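Local coordinates for protein dinoflagellate luciferase (Lingulodinium polyedrum, PDB 1VPR) that catalyses the oxidation of dinoflagellate luciferin, an open tetrapyrrole, by molecular oxygen with emission of blue light, this chain being the third of three homologous luciferase domains, at residues A195-H199 / H200-G204; F264-E268 / S269-F273; K53-S56 / G57-L61; A223-R227 / A228-W232. All coordinates share one frame; numbering follows the deposited sequence.

Contact 1: residues A195-H199 / H200-G204; sequences ADTDH and HQTGG
Gln-201 folds back against the C-terminal end of helix 187-197 and ties the carbonyls of Ala-195 and Asp-198 together, in the turn toward calycin barrel strand 206-212. Hydrogen bonds of the Gln-201 side-chain amide come first. CG anti to the carbonyl carbon (chi1 -80°) and an extended chain beyond it bring the amide back to the helix carbonyls. NE2 of Gln-201 gives its straighter bond to Asp-198 O (3.0 Å, 170° at the hydrogen), in the amide plane, and a more bent one to Ala-195 O at 2.9 Å. The backbone N of Gln-201 also donates to Asp-198 O, at 3.0 Å, from the opposite face of its carbonyl plane. One water donates to both Ala-195 O and Gln-201 OE1, so both ends of the amide are held and its rotation is fixed. With an alanine in place of Gln-201, Ala-195 O would probably lose its amide donor, Asp-198 O one of its two, and the water its OE1 partner.

Ring contacts are looser: the Gln-201 amide lies nearly parallel to the His-199 imidazole, 11° between planes, with Gln-201 NE2 over the rim of one face, while His-199 NE2 is hydrogen-bonded to Glu-266.

Among the threonines, CG2 of Thr-202 rests 3.6 Å from CB of Thr-197. Thr-202 OG1 donates to Thr-197 O at 2.8 Å, in the carbonyl plane and on a lone pair.

Contact 2: residues F264-E268 / S269-F273; sequences FWEME and SGRCF
Phe-264 pairs with Phe-273 in the antiparallel hairpin of barrel strands 259-266 and 271-282, each backbone N donating to the other's O. Next comes Trp-265, in a non-hydrogen-bonded pair with Cys-272. Cys-272 CB sits over its six-membered ring, 3.6 Å from the centroid and 6° off the normal, a CH-pi contact; SG, anti to the backbone N (chi1 -177°), lies over the same ring at 4.2 Å from the centroid. The indole NE1 itself bonds to Pro-144 O.

Glu-266 meets both Gly-270 and Arg-271, a G1 beta bulge in which Gly-270 has positive phi. Its O accepts from the N atoms of Gly-270 and Ser-269. Its side chain is fully extended (chi1 and chi2 both 180°), which carries OE1 alongside Arg-271 to form a salt bridge with NH1 at 2.8 Å on the syn lone pair. The anti lone pair of OE1 takes Ser-269 OG at 2.5 Å, OE2 being taken up by His-199. The edge of the Phe-273 ring also faces OE1, with CE1 3.6 Å away. Beyond, Met-267 (selenomethionine) and Glu-268 round the turn, and Glu-268 OE1 bonds to Asn-247 N. Ser-269 OG closes an ST turn, accepting from Arg-271 N at 3.2 Å.

Contact 3: residues K53-S56 / G57-L61; sequences KFES and GFHYL
The backbone leaves strand 52-54 at Phe-54, turns at Glu-55 and enters helix 57-65 with Ser-56 in the N-cap position, where Ser-56 O accepts weak bonds from the N atoms of His-59 and Tyr-60. The side chain of Ser-56 meets His-59 edge-on: OG lies in the imidazole plane, 2.5 Å from ND1, in a hydrogen bond that either partner could donate. With chi1 of 74°, OG stands between its own N and carbonyl carbon, turned toward the first turn of the helix.

Glu-55 lies over the same imidazole. Its CB is almost exactly above the ring centre, 3.7 Å from the centroid, a CH-pi contact, so the ring is met at its edge by the serine and on one face by the glutamate. On the strand side, Tyr-60 turns its ring edge to the face of Phe-54 in a T-shaped stack, planes at 84° and centroids 5.2 Å apart. The nearest ring atoms are Phe-54 CZ and Tyr-60 CD1, 3.7 Å apart, and Tyr-60 CB also rests over the Phe-54 face.

Within the helical bundle domain, Phe-54 and Tyr-60 pack on Met-47 and Val-49 of strand 47-49. Phe-58 reaches across to the catalytic domain, to Ile-176 of helix 172-181 and to Ala-190 and Ile-193 of helix 187-197.

Contact 4: residues A223-R227 / A228-W232; sequences AKFAR and AKRTW
Arg-230 curls its guanidinium back onto the carbonyl of Arg-227, three residues earlier. The principal bond runs from NH2 of Arg-230 to Arg-227 O, 2.7 Å, with the oxygen tilted 25° from the guanidinium plane; NH1 adds a weak bond to the same oxygen at 3.3 Å. NH1 also donates weakly to Ala-228 O, 3.0 Å away at the edge and in the plane of the group. Beside these polar contacts, NH2 lies 3.5 Å from Phe-225 CB, and the phenyl ring stands steeply to the guanidinium, 75° between planes.

What puts the group there is the folded side chain: CG sits between the backbone N and carbonyl carbon (chi1 79°), and the chain bends again at chi2 and chi3. Further out, NE forms a salt bridge with Glu-240 of strand 237-241 and NH1 bonds to Val-218 O of strand 215-219. Arg-227 points its own head to Asp-353 and Tyr-239 O.

A leucine in place of Arg-230 would probably leave Arg-227 O without its two guanidinium donors and Glu-240 without its charged mate. The arrangement thus joins the loop before strand 229-233 to both outermost strands of the barrel sheet, and the two arginines, each with its own carboxylate partner, probably keep their like charges balanced in a largely buried setting.

Overall arrangement
Along the chain the order is contact 3, contact 1, contact 4, contact 2. Contact 3 belongs to the helical bundle domain, the other three to the catalytic domain of calycin type. Contact 1 is the hub: its centre is about 13 Å from those of both contacts 2 and 4, and it touches each. His-199 meets Glu-266 of the 259-266/271-282 hairpin, and Lys-224 of contact 4 reaches Thr-202 OG1. Contacts 2 and 4, about 17 Å apart between centres, share the ten-stranded antiparallel sheet. Contact 3, about 27 Å from contact 2 between centres, meets contact 4 through Leu-61 and Ala-223. Helix 57-65 of the bundle thus packs on a loop between two barrel strands.

Contact 1: residues A195-H199 / H200-G204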
loop_
_atom_site.group_PDB
_atom_site.type_symbol
_atom_site.label_atom_id
_atom_site.label_comp_id
_atom_site.label_asym_id
_atom_site.label_seq_id
_atom_site.Cartn_x
_atom_site.Cartn_y
_atom_site.Cartn_z
ATOM N N ALA A 195 -0.513 13.273 6.018
ATOM C CA ALA A 195 -0.916 12.291 7.016
ATOM C C ALA A 195 -2.287 11.671 6.766
ATOM O O ALA A 195 -2.472 10.460 6.952
ATOM C CB ALA A 195 -0.891 12.920 8.408
ATOM N N ASP A 196 -3.264 12.488 6.367
ATOM C CA ASP A 196 -4.608 11.963 6.132
ATOM C C ASP A 196 -4.737 11.070 4.902
ATOM O O ASP A 196 -5.564 10.159 4.887
ATOM C CB ASP A 196 -5.620 13.104 6.035
ATOM C CG ASP A 196 -5.928 13.739 7.394
ATOM O OD1 ASP A 196 -6.645 14.768 7.414
ATOM O OD2 ASP A 196 -5.466 13.214 8.427
ATOM N N THR A 197 -3.926 11.316 3.877
ATOM C CA THR A 197 -3.983 10.498 2.664
ATOM C C THR A 197 -2.857 9.467 2.621
ATOM O O THR A 197 -2.749 8.713 1.658
ATOM C CB THR A 197 -3.877 11.368 1.390
ATOM O OG1 THR A 197 -2.614 12.036 1.372
ATOM C CG2 THR A 197 -4.979 12.407 1.372
ATOM N N ASP A 198 -2.057 9.377 3.676
ATOM C CA ASP A 198 -0.914 8.462 3.649
ATOM C C ASP A 198 -1.295 7.001 3.468
ATOM O O ASP A 198 -2.391 6.549 3.844
ATOM C CB ASP A 198 -0.025 8.626 4.904
ATOM C CG ASP A 198 1.469 8.349 4.623
ATOM O OD1 ASP A 198 2.297 8.397 5.569
ATOM O OD2 ASP A 198 1.834 8.091 3.453
ATOM N N HIS A 199 -0.356 6.283 2.867
ATOM C CA HIS A 199 -0.474 4.873 2.576
ATOM C C HIS A 199 -1.841 4.387 2.122
ATOM O O HIS A 199 -2.364 4.900 1.139
ATOM C CB HIS A 199 0.096 4.014 3.738
ATOM C CG HIS A 199 -0.453 4.335 5.095
ATOM N ND1 HIS A 199 -1.614 3.770 5.580
ATOM C CD2 HIS A 199 0.012 5.146 6.076
ATOM C CE1 HIS A 199 -1.841 4.221 6.803
ATOM N NE2 HIS A 199 -0.868 5.058 7.126
ATOM N N HIS A 200 -2.452 3.424 2.812
ATOM C CA HIS A 200 -3.718 2.907 2.301
ATOM C C HIS A 200 -4.977 3.687 2.576
ATOM O O HIS A 200 -6.065 3.178 2.344
ATOM C CB HIS A 200 -3.889 1.444 2.718
ATOM C CG HIS A 200 -2.813 0.562 2.177
ATOM N ND1 HIS A 200 -2.488 0.532 0.838
ATOM C CD2 HIS A 200 -1.980 -0.312 2.789
ATOM C CE1 HIS A 200 -1.502 -0.328 0.647
ATOM N NE2 HIS A 200 -1.175 -0.855 1.816
ATOM N N GLN A 201 -4.829 4.917 3.069
ATOM C CA GLN A 201 -5.973 5.786 3.295
ATOM C C GLN A 201 -6.480 6.253 1.933
ATOM O O GLN A 201 -7.666 6.565 1.784
ATOM C CB GLN A 201 -5.580 6.962 4.181
ATOM C CG GLN A 201 -5.542 6.548 5.646
ATOM C CD GLN A 201 -4.822 7.526 6.542
ATOM O OE1 GLN A 201 -5.352 7.930 7.567
ATOM N NE2 GLN A 201 -3.605 7.879 6.185
ATOM N N THR A 202 -5.587 6.300 0.942
ATOM C CA THR A 202 -5.985 6.647 -0.423
ATOM C C THR A 202 -5.242 5.678 -1.329
ATOM O O THR A 202 -4.342 4.981 -0.881
ATOM C CB THR A 202 -5.599 8.097 -0.841
ATOM O OG1 THR A 202 -4.189 8.295 -0.678
ATOM C CG2 THR A 202 -6.343 9.096 0.004
ATOM N N GLY A 203 -5.597 5.629 -2.610
ATOM C CA GLY A 203 -4.883 4.704 -3.462
ATOM C C GLY A 203 -3.887 5.341 -4.415
ATOM O O GLY A 203 -3.854 6.572 -4.606
ATOM N N GLY A 204 -3.043 4.489 -4.991
ATOM C CA GLY A 204 -2.115 4.955 -5.998
ATOM C C GLY A 204 -3.040 4.942 -7.205
ATOM O O GLY A 204 -4.264 4.770 -7.039
HETATM O O HOH W 1 -4.204 9.502 9.271
#

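Contact 2: residues F264-E268 / S269-F273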
loop_
_atom_site.group_PDB
_atom_site.type_symbol
_atom_site.label_atom_id
_atom_site.label_comp_id
_atom_site.label_asym_id
_atom_site.label_seq_id
_atom_site.Cartn_x
_atom_site.Cartn_y
_atom_site.Cartn_z
ATOM N N PHE A 264 -2.122 -2.684 9.331
ATOM C CA PHE A 264 -0.806 -2.074 9.209
ATOM C C PHE A 264 -0.580 -1.187 10.410
ATOM O O PHE A 264 -1.401 -0.332 10.695
ATOM C CB PHE A 264 -0.683 -1.208 7.946
ATOM C CG PHE A 264 -0.676 -1.991 6.679
ATOM C CD1 PHE A 264 -1.859 -2.386 6.088
ATOM C CD2 PHE A 264 0.526 -2.422 6.129
ATOM C CE1 PHE A 264 -1.856 -3.215 4.973
ATOM C CE2 PHE A 264 0.539 -3.244 5.014
ATOM C CZ PHE A 264 -0.651 -3.647 4.437
ATOM N N TRP A 265 0.535 -1.401 11.096
ATOM C CA TRP A 265 0.908 -0.594 12.246
ATOM C C TRP A 265 1.717 0.576 11.734
ATOM O O TRP A 265 2.782 0.378 11.156
ATOM C CB TRP A 265 1.783 -1.383 13.215
ATOM C CG TRP A 265 1.025 -2.273 14.144
ATOM C CD1 TRP A 265 0.884 -3.624 14.053
ATOM C CD2 TRP A 265 0.307 -1.869 15.322
ATOM N NE1 TRP A 265 0.115 -4.098 15.098
ATOM C CE2 TRP A 265 -0.247 -3.041 15.895
ATOM C CE3 TRP A 265 0.079 -0.638 15.948
ATOM C CZ2 TRP A 265 -1.012 -3.013 17.069
ATOM C CZ3 TRP A 265 -0.692 -0.613 17.126
ATOM C CH2 TRP A 265 -1.219 -1.792 17.665
ATOM N N GLU A 266 1.211 1.787 11.943
ATOM C CA GLU A 266 1.909 3.008 11.525
ATOM C C GLU A 266 2.739 3.352 12.761
ATOM O O GLU A 266 2.224 3.899 13.750
ATOM C CB GLU A 266 0.882 4.100 11.218
ATOM C CG GLU A 266 1.457 5.435 10.757
ATOM C CD GLU A 266 0.354 6.448 10.491
ATOM O OE1 GLU A 266 -0.286 6.877 11.481
ATOM O OE2 GLU A 266 0.118 6.792 9.299
HETATM N N MSE A 267 4.030 3.023 12.694
HETATM C CA MSE A 267 4.922 3.177 13.820
HETATM C C MSE A 267 5.084 4.563 14.427
HETATM O O MSE A 267 5.223 4.687 15.640
HETATM C CB MSE A 267 6.289 2.595 13.467
HETATM C CG MSE A 267 6.270 1.116 13.039
HETATM SE SE MSE A 267 5.367 -0.004 14.332
HETATM C CE MSE A 267 6.318 0.597 15.919
ATOM N N GLU A 268 5.046 5.612 13.624
ATOM C CA GLU A 268 5.219 6.942 14.199
ATOM C C GLU A 268 4.036 7.489 14.999
ATOM O O GLU A 268 4.202 8.463 15.746
ATOM C CB GLU A 268 5.602 7.926 13.100
ATOM C CG GLU A 268 6.952 7.630 12.502
ATOM C CD GLU A 268 6.985 6.338 11.702
ATOM O OE1 GLU A 268 6.097 6.131 10.851
ATOM O OE2 GLU A 268 7.921 5.537 11.914
ATOM N N SER A 269 2.860 6.875 14.854
ATOM C CA SER A 269 1.652 7.311 15.563
ATOM C C SER A 269 1.134 6.250 16.540
ATOM O O SER A 269 0.321 6.536 17.428
ATOM C CB SER A 269 0.554 7.629 14.557
ATOM O OG SER A 269 0.072 6.433 13.955
ATOM N N GLY A 270 1.615 5.025 16.378
ATOM C CA GLY A 270 1.185 3.935 17.243
ATOM C C GLY A 270 -0.200 3.434 16.886
ATOM O O GLY A 270 -0.807 2.658 17.645
ATOM N N ARG A 271 -0.713 3.857 15.730
ATOM C CA ARG A 271 -2.057 3.440 15.301
ATOM C C ARG A 271 -2.055 2.167 14.445
ATOM O O ARG A 271 -1.152 1.962 13.634
ATOM C CB ARG A 271 -2.728 4.571 14.517
ATOM C CG ARG A 271 -3.078 5.791 15.348
ATOM C CD ARG A 271 -3.807 6.816 14.486
ATOM N NE ARG A 271 -2.956 7.313 13.409
ATOM C CZ ARG A 271 -3.403 8.069 12.406
ATOM N NH1 ARG A 271 -2.575 8.493 11.452
ATOM N NH2 ARG A 271 -4.690 8.393 12.355
ATOM N N CYS A 272 -3.060 1.314 14.641
ATOM C CA CYS A 272 -3.189 0.071 13.875
ATOM C C CYS A 272 -4.321 0.268 12.864
ATOM O O CYS A 272 -5.492 0.307 13.254
ATOM C CB CYS A 272 -3.549 -1.102 14.812
ATOM S SG CYS A 272 -3.667 -2.751 14.007
ATOM N N PHE A 273 -3.980 0.433 11.584
ATOM C CA PHE A 273 -4.999 0.597 10.543
ATOM C C PHE A 273 -5.466 -0.795 10.177
ATOM O O PHE A 273 -4.658 -1.697 9.949
ATOM C CB PHE A 273 -4.419 1.271 9.278
ATOM C CG PHE A 273 -4.137 2.745 9.433
ATOM C CD1 PHE A 273 -3.030 3.183 10.141
ATOM C CD2 PHE A 273 -4.988 3.692 8.858
ATOM C CE1 PHE A 273 -2.757 4.534 10.283
ATOM C CE2 PHE A 273 -4.733 5.053 8.988
ATOM C CZ PHE A 273 -3.610 5.482 9.705
#

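Contact 3: residues K53-S56 / G57-L61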
loop_
_atom_site.group_PDB
_atom_site.type_symbol
_atom_site.label_atom_id
_atom_site.label_comp_id
_atom_site.label_asym_id
_atom_site.label_seq_id
_atom_site.Cartn_x
_atom_site.Cartn_y
_atom_site.Cartn_z
ATOM N N LYS A 53 12.605 22.040 -11.380
ATOM C CA LYS A 53 12.157 22.565 -10.103
ATOM C C LYS A 53 10.651 22.316 -10.067
ATOM O O LYS A 53 9.974 22.375 -11.101
ATOM C CB LYS A 53 12.462 24.061 -9.999
ATOM N N PHE A 54 10.130 22.011 -8.888
ATOM C CA PHE A 54 8.707 21.761 -8.744
ATOM C C PHE A 54 8.109 22.847 -7.878
ATOM O O PHE A 54 8.684 23.215 -6.851
ATOM C CB PHE A 54 8.461 20.379 -8.119
ATOM C CG PHE A 54 8.790 19.234 -9.037
ATOM C CD1 PHE A 54 10.111 18.841 -9.237
ATOM C CD2 PHE A 54 7.783 18.595 -9.754
ATOM C CE1 PHE A 54 10.424 17.835 -10.141
ATOM C CE2 PHE A 54 8.088 17.582 -10.667
ATOM C CZ PHE A 54 9.415 17.202 -10.860
ATOM N N GLU A 55 6.959 23.365 -8.302
ATOM C CA GLU A 55 6.279 24.418 -7.566
ATOM C C GLU A 55 6.170 23.993 -6.107
ATOM O O GLU A 55 6.312 24.819 -5.193
ATOM C CB GLU A 55 4.883 24.653 -8.153
ATOM C CG GLU A 55 4.250 25.988 -7.778
ATOM C CD GLU A 55 2.793 26.111 -8.243
ATOM O OE1 GLU A 55 2.481 25.726 -9.399
ATOM O OE2 GLU A 55 1.963 26.610 -7.448
ATOM N N SER A 56 5.919 22.701 -5.889
ATOM C CA SER A 56 5.805 22.182 -4.531
ATOM C C SER A 56 6.076 20.687 -4.502
ATOM O O SER A 56 6.162 20.044 -5.540
ATOM C CB SER A 56 4.403 22.438 -3.966
ATOM O OG SER A 56 3.441 21.562 -4.554
ATOM N N GLY A 57 6.207 20.138 -3.302
ATOM C CA GLY A 57 6.427 18.711 -3.187
ATOM C C GLY A 57 5.204 17.975 -3.711
ATOM O O GLY A 57 5.317 16.877 -4.263
ATOM N N PHE A 58 4.028 18.572 -3.525
ATOM C CA PHE A 58 2.794 17.962 -4.000
ATOM C C PHE A 58 2.826 17.835 -5.513
ATOM O O PHE A 58 2.333 16.852 -6.057
ATOM C CB PHE A 58 1.575 18.785 -3.575
ATOM C CG PHE A 58 1.235 18.657 -2.109
ATOM C CD1 PHE A 58 1.349 19.749 -1.258
ATOM C CD2 PHE A 58 0.785 17.452 -1.591
ATOM C CE1 PHE A 58 1.019 19.643 0.088
ATOM C CE2 PHE A 58 0.450 17.325 -0.242
ATOM C CZ PHE A 58 0.565 18.421 0.602
ATOM N N HIS A 59 3.398 18.830 -6.197
ATOM C CA HIS A 59 3.491 18.777 -7.650
ATOM C C HIS A 59 4.390 17.628 -8.089
ATOM O O HIS A 59 4.184 17.039 -9.157
ATOM C CB HIS A 59 4.033 20.087 -8.216
ATOM C CG HIS A 59 3.055 21.212 -8.144
ATOM N ND1 HIS A 59 2.701 21.813 -6.955
ATOM C CD2 HIS A 59 2.293 21.789 -9.102
ATOM C CE1 HIS A 59 1.757 22.708 -7.187
ATOM N NE2 HIS A 59 1.492 22.712 -8.482
ATOM N N TYR A 60 5.395 17.316 -7.275
ATOM C CA TYR A 60 6.302 16.221 -7.598
ATOM C C TYR A 60 5.520 14.908 -7.449
ATOM O O TYR A 60 5.595 14.014 -8.298
ATOM C CB TYR A 60 7.490 16.218 -6.643
ATOM C CG TYR A 60 8.405 15.022 -6.813
ATOM C CD1 TYR A 60 9.206 14.875 -7.951
ATOM C CD2 TYR A 60 8.488 14.045 -5.811
ATOM C CE1 TYR A 60 10.072 13.779 -8.080
ATOM C CE2 TYR A 60 9.351 12.955 -5.925
ATOM C CZ TYR A 60 10.135 12.826 -7.056
ATOM O OH TYR A 60 10.977 11.741 -7.164
ATOM N N LEU A 61 4.779 14.796 -6.353
ATOM C CA LEU A 61 3.980 13.603 -6.104
ATOM C C LEU A 61 2.960 13.397 -7.230
ATOM O O LEU A 61 2.731 12.270 -7.671
ATOM C CB LEU A 61 3.259 13.717 -4.753
ATOM C CG LEU A 61 4.141 13.737 -3.508
ATOM C CD1 LEU A 61 3.242 13.677 -2.281
ATOM C CD2 LEU A 61 5.121 12.560 -3.533
#

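Contact 4: residues A223-R227 / A228-W232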
loop_
_atom_site.group_PDB
_atom_site.type_symbol
_atom_site.label_atom_id
_atom_site.label_comp_id
_atom_site.label_asym_id
_atom_site.label_seq_id
_atom_site.Cartn_x
_atom_site.Cartn_y
_atom_site.Cartn_z
ATOM N N ALA A 223 4.539 6.949 -5.774
ATOM C CA ALA A 223 4.212 8.298 -5.357
ATOM C C ALA A 223 3.855 8.213 -3.870
ATOM O O ALA A 223 3.899 9.219 -3.145
ATOM C CB ALA A 223 3.023 8.804 -6.136
ATOM N N LYS A 224 3.516 7.006 -3.413
ATOM C CA LYS A 224 3.106 6.785 -2.020
ATOM C C LYS A 224 4.060 5.886 -1.224
ATOM O O LYS A 224 4.452 6.207 -0.094
ATOM C CB LYS A 224 1.691 6.172 -2.004
ATOM C CG LYS A 224 0.626 7.025 -2.711
ATOM C CD LYS A 224 -0.742 6.327 -2.875
ATOM C CE LYS A 224 -1.295 5.798 -1.547
ATOM N NZ LYS A 224 -1.583 6.870 -0.542
ATOM N N PHE A 225 4.425 4.755 -1.817
ATOM C CA PHE A 225 5.310 3.790 -1.184
ATOM C C PHE A 225 6.738 3.888 -1.718
ATOM O O PHE A 225 6.951 3.976 -2.943
ATOM C CB PHE A 225 4.764 2.366 -1.413
ATOM C CG PHE A 225 3.372 2.164 -0.869
ATOM C CD1 PHE A 225 2.254 2.323 -1.690
ATOM C CD2 PHE A 225 3.181 1.896 0.482
ATOM C CE1 PHE A 225 0.962 2.226 -1.165
ATOM C CE2 PHE A 225 1.898 1.799 1.021
ATOM C CZ PHE A 225 0.789 1.963 0.200
ATOM N N ALA A 226 7.712 3.838 -0.808
ATOM C CA ALA A 226 9.112 3.931 -1.209
ATOM C C ALA A 226 9.538 2.688 -1.989
ATOM O O ALA A 226 10.384 2.780 -2.857
ATOM C CB ALA A 226 10.015 4.136 0.022
ATOM N N ARG A 227 8.931 1.533 -1.715
ATOM C CA ARG A 227 9.295 0.320 -2.450
ATOM C C ARG A 227 8.277 0.063 -3.573
ATOM O O ARG A 227 7.076 -0.002 -3.333
ATOM C CB ARG A 227 9.412 -0.880 -1.474
ATOM C CG ARG A 227 9.618 -2.241 -2.144
ATOM C CD ARG A 227 10.225 -3.300 -1.230
ATOM N NE ARG A 227 9.938 -3.115 0.188
ATOM C CZ ARG A 227 10.771 -3.497 1.160
ATOM N NH1 ARG A 227 11.931 -4.078 0.842
ATOM N NH2 ARG A 227 10.468 -3.296 2.445
ATOM N N ALA A 228 8.767 -0.065 -4.801
ATOM C CA ALA A 228 7.894 -0.271 -5.945
ATOM C C ALA A 228 7.213 -1.635 -5.930
ATOM O O ALA A 228 6.039 -1.761 -6.290
ATOM C CB ALA A 228 8.714 -0.110 -7.261
ATOM N N LYS A 229 7.959 -2.648 -5.507
ATOM C CA LYS A 229 7.468 -4.025 -5.497
ATOM C C LYS A 229 7.696 -4.736 -4.174
ATOM O O LYS A 229 8.805 -4.656 -3.614
ATOM C CB LYS A 229 8.209 -4.829 -6.569
ATOM C CG LYS A 229 8.140 -4.223 -7.959
ATOM C CD LYS A 229 9.032 -4.947 -8.978
ATOM C CE LYS A 229 8.612 -6.383 -9.155
ATOM N NZ LYS A 229 7.416 -6.468 -10.024
ATOM N N ARG A 230 6.683 -5.454 -3.690
ATOM C CA ARG A 230 6.829 -6.216 -2.446
ATOM C C ARG A 230 6.162 -7.576 -2.629
ATOM O O ARG A 230 5.217 -7.730 -3.407
ATOM C CB ARG A 230 6.194 -5.498 -1.230
ATOM C CG ARG A 230 4.662 -5.605 -1.111
ATOM C CD ARG A 230 3.947 -4.564 -1.943
ATOM N NE ARG A 230 4.320 -3.214 -1.505
ATOM C CZ ARG A 230 4.830 -2.280 -2.314
ATOM N NH1 ARG A 230 5.029 -2.552 -3.593
ATOM N NH2 ARG A 230 5.134 -1.071 -1.850
ATOM N N THR A 231 6.698 -8.571 -1.944
ATOM C CA THR A 231 6.139 -9.922 -1.989
ATOM C C THR A 231 5.850 -10.308 -0.540
ATOM O O THR A 231 6.672 -10.067 0.351
ATOM C CB THR A 231 7.147 -10.947 -2.570
ATOM O OG1 THR A 231 7.390 -10.656 -3.953
ATOM C CG2 THR A 231 6.593 -12.353 -2.480
ATOM N N TRP A 232 4.693 -10.910 -0.299
ATOM C CA TRP A 232 4.355 -11.319 1.054
ATOM C C TRP A 232 3.549 -12.609 1.045
ATOM O O TRP A 232 3.144 -13.094 -0.009
ATOM C CB TRP A 232 3.579 -10.194 1.785
ATOM C CG TRP A 232 2.530 -9.487 0.983
ATOM C CD1 TRP A 232 2.608 -8.211 0.468
ATOM C CD2 TRP A 232 1.260 -10.011 0.548
ATOM N NE1 TRP A 232 1.482 -7.919 -0.261
ATOM C CE2 TRP A 232 0.639 -9.002 -0.234
ATOM C CE3 TRP A 232 0.593 -11.230 0.738
ATOM C CZ2 TRP A 232 -0.618 -9.178 -0.829
ATOM C CZ3 TRP A 232 -0.664 -11.406 0.141
ATOM C CH2 TRP A 232 -1.251 -10.386 -0.632
#